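Local coordinates for type 3 secretion system translocon protein SctE (Shigella flexneri, PDB 3U0C) that enters the host cell membrane with its partner IpaC to form the pore through which type III effectors are delivered, at residues 56-61 / 71-76; 113-118 / 175-180. All coordinates share one frame; numbering follows the deposited sequence.

Interaction 1 of 2, residues 56-61 / 71-76; sequences LLIGNL and TALTNK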
ATOM      1  N   LEU A  56     -13.346  20.966 -41.297  1.00 32.12           N
ATOM      2  CA  LEU A  56     -13.792  20.977 -42.671  1.00 32.83           C
ATOM      3  C   LEU A  56     -15.166  21.615 -42.755  1.00 33.85           C
ATOM      4  O   LEU A  56     -15.440  22.407 -43.656  1.00 35.78           O
ATOM      5  CB  LEU A  56     -13.818  19.564 -43.239  1.00 33.24           C
ATOM      6  CG  LEU A  56     -12.417  18.960 -43.368  1.00 34.84           C
ATOM      7  CD1 LEU A  56     -12.483  17.459 -43.619  1.00 35.05           C
ATOM      8  CD2 LEU A  56     -11.604  19.675 -44.458  1.00 39.36           C
ATOM      9  N   LEU A  57     -16.021  21.278 -41.801  1.00 30.23           N
ATOM     10  CA  LEU A  57     -17.387  21.780 -41.799  1.00 32.30           C
ATOM     11  C   LEU A  57     -17.447  23.297 -41.673  1.00 31.01           C
ATOM     12  O   LEU A  57     -18.079  23.977 -42.484  1.00 30.11           O
ATOM     13  CB  LEU A  57     -18.195  21.122 -40.683  1.00 33.86           C
ATOM     14  CG  LEU A  57     -19.614  21.644 -40.486  1.00 38.28           C
ATOM     15  CD1 LEU A  57     -20.360  21.681 -41.808  1.00 36.85           C
ATOM     16  CD2 LEU A  57     -20.344  20.764 -39.470  1.00 38.24           C
ATOM     17  N   ILE A  58     -16.789  23.828 -40.653  1.00 30.34           N
ATOM     18  CA  ILE A  58     -16.821  25.256 -40.438  1.00 35.06           C
ATOM     19  C   ILE A  58     -16.119  25.980 -41.599  1.00 36.25           C
ATOM     20  O   ILE A  58     -16.555  27.048 -42.022  1.00 32.56           O
ATOM     21  CB  ILE A  58     -16.228  25.656 -39.085  1.00 29.64           C
ATOM     22  CG1 ILE A  58     -16.547  27.122 -38.794  1.00 32.70           C
ATOM     23  CG2 ILE A  58     -14.722  25.386 -39.053  1.00 31.49           C
ATOM     24  CD1 ILE A  58     -18.009  27.483 -38.955  1.00 31.48           C
ATOM     25  N   GLY A  59     -15.050  25.373 -42.112  1.00 33.74           N
ATOM     26  CA  GLY A  59     -14.376  25.875 -43.292  1.00 36.47           C
ATOM     27  C   GLY A  59     -15.349  25.993 -44.449  1.00 40.20           C
ATOM     28  O   GLY A  59     -15.447  27.041 -45.081  1.00 38.30           O
ATOM     29  N   ASN A  60     -16.085  24.917 -44.705  1.00 36.41           N
ATOM     30  CA  ASN A  60     -17.088  24.873 -45.761  1.00 35.25           C
ATOM     31  C   ASN A  60     -18.190  25.918 -45.579  1.00 32.00           C
ATOM     32  O   ASN A  60     -18.540  26.631 -46.521  1.00 34.36           O
ATOM     33  CB  ASN A  60     -17.705  23.472 -45.836  1.00 40.00           C
ATOM     34  CG  ASN A  60     -18.303  23.163 -47.201  1.00 52.58           C
ATOM     35  OD1 ASN A  60     -18.883  24.034 -47.856  1.00 59.14           O
ATOM     36  ND2 ASN A  60     -18.150  21.917 -47.645  1.00 54.43           N
ATOM     37  N   LEU A  61     -18.742  25.999 -44.372  1.00 30.64           N
ATOM     38  CA  LEU A  61     -19.785  26.970 -44.074  1.00 30.21           C
ATOM     39  C   LEU A  61     -19.275  28.390 -44.326  1.00 30.44           C
ATOM     40  O   LEU A  61     -19.955  29.199 -44.939  1.00 30.73           O
ATOM     41  CB  LEU A  61     -20.307  26.822 -42.632  1.00 29.15           C
ATOM     42  CG  LEU A  61     -21.083  25.549 -42.248  1.00 33.61           C
ATOM     43  CD1 LEU A  61     -21.425  25.496 -40.763  1.00 27.98           C
ATOM     44  CD2 LEU A  61     -22.347  25.398 -43.062  1.00 32.03           C
ATOM     45  N   THR A  71     -18.638  34.245 -36.722  1.00 37.26           N
ATOM     46  CA  THR A  71     -17.570  34.472 -35.768  1.00 44.40           C
ATOM     47  C   THR A  71     -17.833  33.761 -34.428  1.00 45.92           C
ATOM     48  O   THR A  71     -16.921  33.220 -33.802  1.00 40.45           O
ATOM     49  CB  THR A  71     -17.359  35.979 -35.562  1.00 50.18           C
ATOM     50  OG1 THR A  71     -18.634  36.633 -35.516  1.00 55.23           O
ATOM     51  CG2 THR A  71     -16.573  36.580 -36.737  1.00 41.95           C
ATOM     52  N   ALA A  72     -19.091  33.768 -34.004  1.00 42.20           N
ATOM     53  CA  ALA A  72     -19.485  33.234 -32.708  1.00 41.91           C
ATOM     54  C   ALA A  72     -19.324  31.727 -32.684  1.00 45.47           C
ATOM     55  O   ALA A  72     -18.804  31.150 -31.725  1.00 44.51           O
ATOM     56  CB  ALA A  72     -20.921  33.580 -32.432  1.00 42.13           C
ATOM     57  N   LEU A  73     -19.807  31.087 -33.745  1.00 36.40           N
ATOM     58  CA  LEU A  73     -19.643  29.652 -33.900  1.00 35.94           C
ATOM     59  C   LEU A  73     -18.147  29.311 -33.980  1.00 42.47           C
ATOM     60  O   LEU A  73     -17.670  28.397 -33.306  1.00 32.34           O
ATOM     61  CB  LEU A  73     -20.417  29.170 -35.125  1.00 36.37           C
ATOM     62  CG  LEU A  73     -20.452  27.685 -35.476  1.00 33.11           C
ATOM     63  CD1 LEU A  73     -20.931  26.847 -34.310  1.00 33.51           C
ATOM     64  CD2 LEU A  73     -21.326  27.468 -36.721  1.00 30.79           C
ATOM     65  N   THR A  74     -17.411  30.078 -34.782  1.00 33.82           N
ATOM     66  CA  THR A  74     -15.969  29.903 -34.931  1.00 34.35           C
ATOM     67  C   THR A  74     -15.270  29.902 -33.568  1.00 36.28           C
ATOM     68  O   THR A  74     -14.352  29.124 -33.299  1.00 34.18           O
ATOM     69  CB  THR A  74     -15.373  31.033 -35.789  1.00 35.68           C
ATOM     70  OG1 THR A  74     -15.790  30.862 -37.149  1.00 47.84           O
ATOM     71  CG2 THR A  74     -13.863  31.005 -35.744  1.00 38.22           C
ATOM     72  N   ASN A  75     -15.718  30.809 -32.717  1.00 44.51           N
ATOM     73  CA  ASN A  75     -15.154  30.964 -31.403  1.00 46.73           C
ATOM     74  C   ASN A  75     -15.537  29.788 -30.525  1.00 42.34           C
ATOM     75  O   ASN A  75     -14.714  29.268 -29.785  1.00 38.32           O
ATOM     76  CB  ASN A  75     -15.634  32.273 -30.787  1.00 51.07           C
ATOM     77  CG  ASN A  75     -14.914  33.470 -31.359  1.00 46.33           C
ATOM     78  OD1 ASN A  75     -13.814  33.344 -31.904  1.00 47.32           O
ATOM     79  ND2 ASN A  75     -15.525  34.645 -31.237  1.00 45.87           N
ATOM     80  N   LYS A  76     -16.793  29.372 -30.612  1.00 43.54           N
ATOM     81  CA  LYS A  76     -17.221  28.200 -29.875  1.00 45.41           C
ATOM     82  C   LYS A  76     -16.409  26.969 -30.267  1.00 42.94           C
ATOM     83  O   LYS A  76     -16.011  26.184 -29.401  1.00 34.81           O
ATOM     84  CB  LYS A  76     -18.715  27.969 -30.052  1.00 42.47           C
ATOM     85  CG  LYS A  76     -19.533  29.045 -29.382  1.00 43.38           C
ATOM     86  CD  LYS A  76     -21.011  28.798 -29.527  1.00 41.11           C
ATOM     87  CE  LYS A  76     -21.771  29.778 -28.674  1.00 36.81           C
ATOM     88  NZ  LYS A  76     -23.220  29.636 -28.892  1.00 40.04           N
TER
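Thr74 OG1 is the polar atom that comes closest to the facing helix. It is hydrogen-bonded to Leu70 O. With chi1 at -71°, OG1 stands beside the backbone N and opposite the carbonyl carbon, which turns it back to Leu70 O, in the loop just before helix 71-141. Ile58 meets the same oxygen with carbon, CG1 lying 4.2 Å from Thr74 OG1. These two side chains cross at about a right angle.

The other half of the contact is apolar. Ile58 and Leu73 pass alongside each other, running in opposite directions. Their ends meet where Ile58 CD1 lies 4.0 Å from Leu73 CD2. Ile58 places CG1 opposite its backbone N (chi1 -168°), which sends the longer branch out across the gap. Leu61, one turn further on, reaches the same methyl of Leu73 more loosely, with 4.5 Å between Leu61 CD1 and Leu73 CD2. Leu73 CD2 is thus shared by two side chains of helix 50-65.

The short helix 50-65 folds back on the start of the long helix 71-141 as an antiparallel hairpin, at one end of this N-terminal domain. The axes of the two segments come within 11.2 Å and run at 168°. The nearest CA atoms, of Ile58 and Thr74, are 7.3 Å apart. This is a wide spacing, bridged by branched side chains at the surface of the molecule. A few methyl contacts add a small apolar patch between the two helices, with no polar bond between the segments, while the threonine hydroxyl is satisfied by Leu70 O.

Interaction 2 of 2, residues 113-118 / 175-180; sequences EKQINK and EQKTLS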
ATOM      1  N   GLU A 113       0.379  -9.260   3.424  1.00 33.51           N
ATOM      2  CA  GLU A 113       0.093 -10.671   3.630  1.00 31.61           C
ATOM      3  C   GLU A 113       1.337 -11.409   4.086  1.00 36.23           C
ATOM      4  O   GLU A 113       1.284 -12.210   5.021  1.00 32.68           O
ATOM      5  CB  GLU A 113      -0.413 -11.295   2.331  1.00 34.18           C
ATOM      6  CG  GLU A 113      -1.822 -10.902   1.960  1.00 36.23           C
ATOM      7  CD  GLU A 113      -2.183 -11.257   0.520  1.00 44.63           C
ATOM      8  OE1 GLU A 113      -1.302 -11.722  -0.241  1.00 43.89           O
ATOM      9  OE2 GLU A 113      -3.358 -11.060   0.140  1.00 49.51           O
ATOM     10  N   LYS A 114       2.449 -11.145   3.410  1.00 28.79           N
ATOM     11  CA  LYS A 114       3.719 -11.739   3.782  1.00 29.38           C
ATOM     12  C   LYS A 114       4.104 -11.404   5.229  1.00 29.79           C
ATOM     13  O   LYS A 114       4.573 -12.274   5.980  1.00 32.72           O
ATOM     14  CB  LYS A 114       4.814 -11.306   2.812  1.00 35.40           C
ATOM     15  CG  LYS A 114       6.223 -11.588   3.310  1.00 47.09           C
ATOM     16  CD  LYS A 114       7.264 -11.394   2.209  1.00 54.75           C
ATOM     17  CE  LYS A 114       8.600 -12.051   2.582  1.00 59.81           C
ATOM     18  NZ  LYS A 114       9.617 -11.806   1.503  1.00 63.00           N
ATOM     19  N   GLN A 115       3.894 -10.152   5.621  1.00 29.13           N
ATOM     20  CA  GLN A 115       4.228  -9.695   6.962  1.00 29.48           C
ATOM     21  C   GLN A 115       3.291 -10.249   8.028  1.00 36.33           C
ATOM     22  O   GLN A 115       3.735 -10.576   9.126  1.00 30.22           O
ATOM     23  CB  GLN A 115       4.245  -8.177   7.050  1.00 29.16           C
ATOM     24  CG  GLN A 115       5.423  -7.546   6.361  1.00 38.92           C
ATOM     25  CD  GLN A 115       6.734  -8.017   6.933  1.00 34.78           C
ATOM     26  OE1 GLN A 115       6.913  -8.071   8.158  1.00 38.21           O
ATOM     27  NE2 GLN A 115       7.664  -8.372   6.055  1.00 33.34           N
ATOM     28  N   ILE A 116       1.999 -10.312   7.706  1.00 39.72           N
ATOM     29  CA  ILE A 116       1.001 -10.935   8.573  1.00 37.28           C
ATOM     30  C   ILE A 116       1.357 -12.395   8.865  1.00 38.24           C
ATOM     31  O   ILE A 116       1.298 -12.844  10.020  1.00 32.62           O
ATOM     32  CB  ILE A 116      -0.412 -10.849   7.960  1.00 37.27           C
ATOM     33  CG1 ILE A 116      -0.921  -9.403   7.978  1.00 31.07           C
ATOM     34  CG2 ILE A 116      -1.366 -11.752   8.719  1.00 32.96           C
ATOM     35  CD1 ILE A 116      -1.321  -8.897   9.334  1.00 33.19           C
ATOM     36  N   ASN A 117       1.748 -13.138   7.834  1.00 31.32           N
ATOM     37  CA  ASN A 117       2.216 -14.505   8.068  1.00 31.99           C
ATOM     38  C   ASN A 117       3.460 -14.538   8.947  1.00 32.59           C
ATOM     39  O   ASN A 117       3.559 -15.366   9.855  1.00 33.24           O
ATOM     40  CB  ASN A 117       2.488 -15.251   6.763  1.00 31.94           C
ATOM     41  CG  ASN A 117       3.206 -16.575   6.993  1.00 56.21           C
ATOM     42  OD1 ASN A 117       2.646 -17.510   7.600  1.00 56.13           O
ATOM     43  ND2 ASN A 117       4.457 -16.665   6.527  1.00 56.46           N
ATOM     44  N   LYS A 118       4.406 -13.647   8.670  1.00 35.30           N
ATOM     45  CA  LYS A 118       5.629 -13.540   9.460  1.00 39.35           C
ATOM     46  C   LYS A 118       5.328 -13.270  10.934  1.00 39.77           C
ATOM     47  O   LYS A 118       6.007 -13.786  11.831  1.00 32.56           O
ATOM     48  CB  LYS A 118       6.544 -12.438   8.907  1.00 35.96           C
ATOM     49  CG  LYS A 118       7.256 -12.817   7.632  1.00 31.28           C
ATOM     50  CD  LYS A 118       8.452 -11.933   7.379  1.00 41.09           C
ATOM     51  CE  LYS A 118       9.111 -12.262   6.047  1.00 45.18           C
ATOM     52  NZ  LYS A 118       9.986 -13.478   6.068  1.00 56.13           N
ATOM     53  N   GLU A 175       5.206  -6.406  13.698  1.00 32.09           N
ATOM     54  CA  GLU A 175       3.900  -5.787  13.893  1.00 31.76           C
ATOM     55  C   GLU A 175       3.911  -4.344  13.403  1.00 33.99           C
ATOM     56  O   GLU A 175       2.944  -3.872  12.807  1.00 31.23           O
ATOM     57  CB  GLU A 175       3.496  -5.841  15.367  1.00 32.18           C
ATOM     58  CG  GLU A 175       2.135  -5.231  15.661  1.00 42.61           C
ATOM     59  CD  GLU A 175       1.589  -5.648  17.011  1.00 44.29           C
ATOM     60  OE1 GLU A 175       2.256  -5.381  18.032  1.00 47.56           O
ATOM     61  OE2 GLU A 175       0.491  -6.242  17.051  1.00 48.74           O
ATOM     62  N   GLN A 176       5.014  -3.647  13.659  1.00 38.08           N
ATOM     63  CA  GLN A 176       5.163  -2.263  13.228  1.00 39.01           C
ATOM     64  C   GLN A 176       5.128  -2.168  11.706  1.00 32.63           C
ATOM     65  O   GLN A 176       4.439  -1.316  11.144  1.00 33.18           O
ATOM     66  CB  GLN A 176       6.469  -1.672  13.762  1.00 42.79           C
ATOM     67  CG  GLN A 176       6.334  -0.993  15.116  1.00 54.03           C
ATOM     68  CD  GLN A 176       4.906  -0.584  15.423  1.00 57.07           C
ATOM     69  OE1 GLN A 176       4.362   0.325  14.797  1.00 52.50           O
ATOM     70  NE2 GLN A 176       4.294  -1.254  16.391  1.00 59.88           N
ATOM     71  N   LYS A 177       5.873  -3.048  11.047  1.00 30.91           N
ATOM     72  CA  LYS A 177       5.911  -3.079   9.585  1.00 30.50           C
ATOM     73  C   LYS A 177       4.530  -3.351   9.007  1.00 32.72           C
ATOM     74  O   LYS A 177       4.096  -2.681   8.081  1.00 30.36           O
ATOM     75  CB  LYS A 177       6.884  -4.118   9.056  1.00 30.70           C
ATOM     76  CG  LYS A 177       8.330  -3.734   9.208  1.00 58.28           C
ATOM     77  CD  LYS A 177       9.221  -4.764   8.549  1.00 60.59           C
ATOM     78  CE  LYS A 177      10.685  -4.549   8.908  1.00 59.17           C
ATOM     79  NZ  LYS A 177      11.587  -5.354   8.023  1.00 56.48           N
ATOM     80  N   THR A 178       3.848  -4.350   9.555  1.00 32.04           N
ATOM     81  CA  THR A 178       2.464  -4.614   9.199  1.00 30.05           C
ATOM     82  C   THR A 178       1.628  -3.328   9.179  1.00 30.16           C
ATOM     83  O   THR A 178       0.995  -2.996   8.168  1.00 29.36           O
ATOM     84  CB  THR A 178       1.804  -5.573  10.211  1.00 30.34           C
ATOM     85  OG1 THR A 178       2.484  -6.834  10.194  1.00 35.91           O
ATOM     86  CG2 THR A 178       0.361  -5.778   9.831  1.00 40.08           C
ATOM     87  N   LEU A 179       1.654  -2.616  10.304  1.00 32.96           N
ATOM     88  CA  LEU A 179       0.868  -1.407  10.505  1.00 33.90           C
ATOM     89  C   LEU A 179       1.292  -0.298   9.541  1.00 34.43           C
ATOM     90  O   LEU A 179       0.462   0.474   9.055  1.00 31.19           O
ATOM     91  CB  LEU A 179       1.010  -0.929  11.952  1.00 32.92           C
ATOM     92  CG  LEU A 179       0.336  -1.805  13.022  1.00 32.49           C
ATOM     93  CD1 LEU A 179       0.541  -1.241  14.433  1.00 34.81           C
ATOM     94  CD2 LEU A 179      -1.146  -1.993  12.735  1.00 31.34           C
ATOM     95  N   SER A 180       2.592  -0.246   9.274  1.00 30.18           N
ATOM     96  CA  SER A 180       3.183   0.715   8.362  1.00 30.06           C
ATOM     97  C   SER A 180       2.692   0.479   6.931  1.00 34.03           C
ATOM     98  O   SER A 180       2.299   1.414   6.226  1.00 33.11           O
ATOM     99  CB  SER A 180       4.705   0.600   8.422  1.00 30.38           C
ATOM    100  OG  SER A 180       5.330   1.438   7.466  1.00 41.50           O
TER
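Segments 113-118 and 175-180 run antiparallel, their axes 9.1 Å apart at closest approach and inclined at 155°. They belong to the long antiparallel coiled coil of this N-terminal domain. The nearest CA atoms are those of Gln115 and Thr178, 5.8 Å apart, so the backbones come close here.

Gln115 is the central side chain. Its CB points toward the other helix and lies 3.8 Å from Thr178 OG1. It also touches Ile174 and Ile181, and with Lys177 and Thr178 these make a four-residue hole on helix 150-197. Gln115 therefore packs as a knob into a hole, as expected of a coiled coil. The Thr178 hydroxyl is satisfied by a hydrogen bond to Ile174 O, one turn earlier in its own helix. The other branch of Thr178, CG2, meets Ile116 CD1 at 3.6 Å. Those two side chains cross at about a right angle. Ile116 starts out at the flank of the interface, but CG1 stands beside its backbone N (chi1 -70°) and carries CD1 inward. The packing on this side is methyl against methyl.

On the other side the glutamine chain folds about its CB-CG bond (chi2 -59°) and brings the amide oxygen loosely alongside the aliphatic part of Lys177. The lysine is extended beyond CG and runs on past the amide. Gln115 OE1 lies 4.1 Å from Lys177 CD, while Lys177 NZ stays 5.4 Å away from Gln115 OE1.

In the fold
Helix 50-65 is the first of the modelled chain, which starts at residue 49. The chain turns through a short loop into helix 71-141, and interaction 1 closes this short hairpin. Helix 71-141 then runs the length of the molecule to a second turn. Helix 150-197 comes back along it, and interaction 2 closes a much longer excursion of 56 residues, mostly helix. The contacts follow in series, neither nested nor crossed. The centres of interactions 1 and 2 lie about 62 Å apart, and the two do not touch. Helix 71-141 serves both: its first turns hold helix 50-65 near one end of the rod, and its middle pairs with helix 150-197 near the centre of the chain.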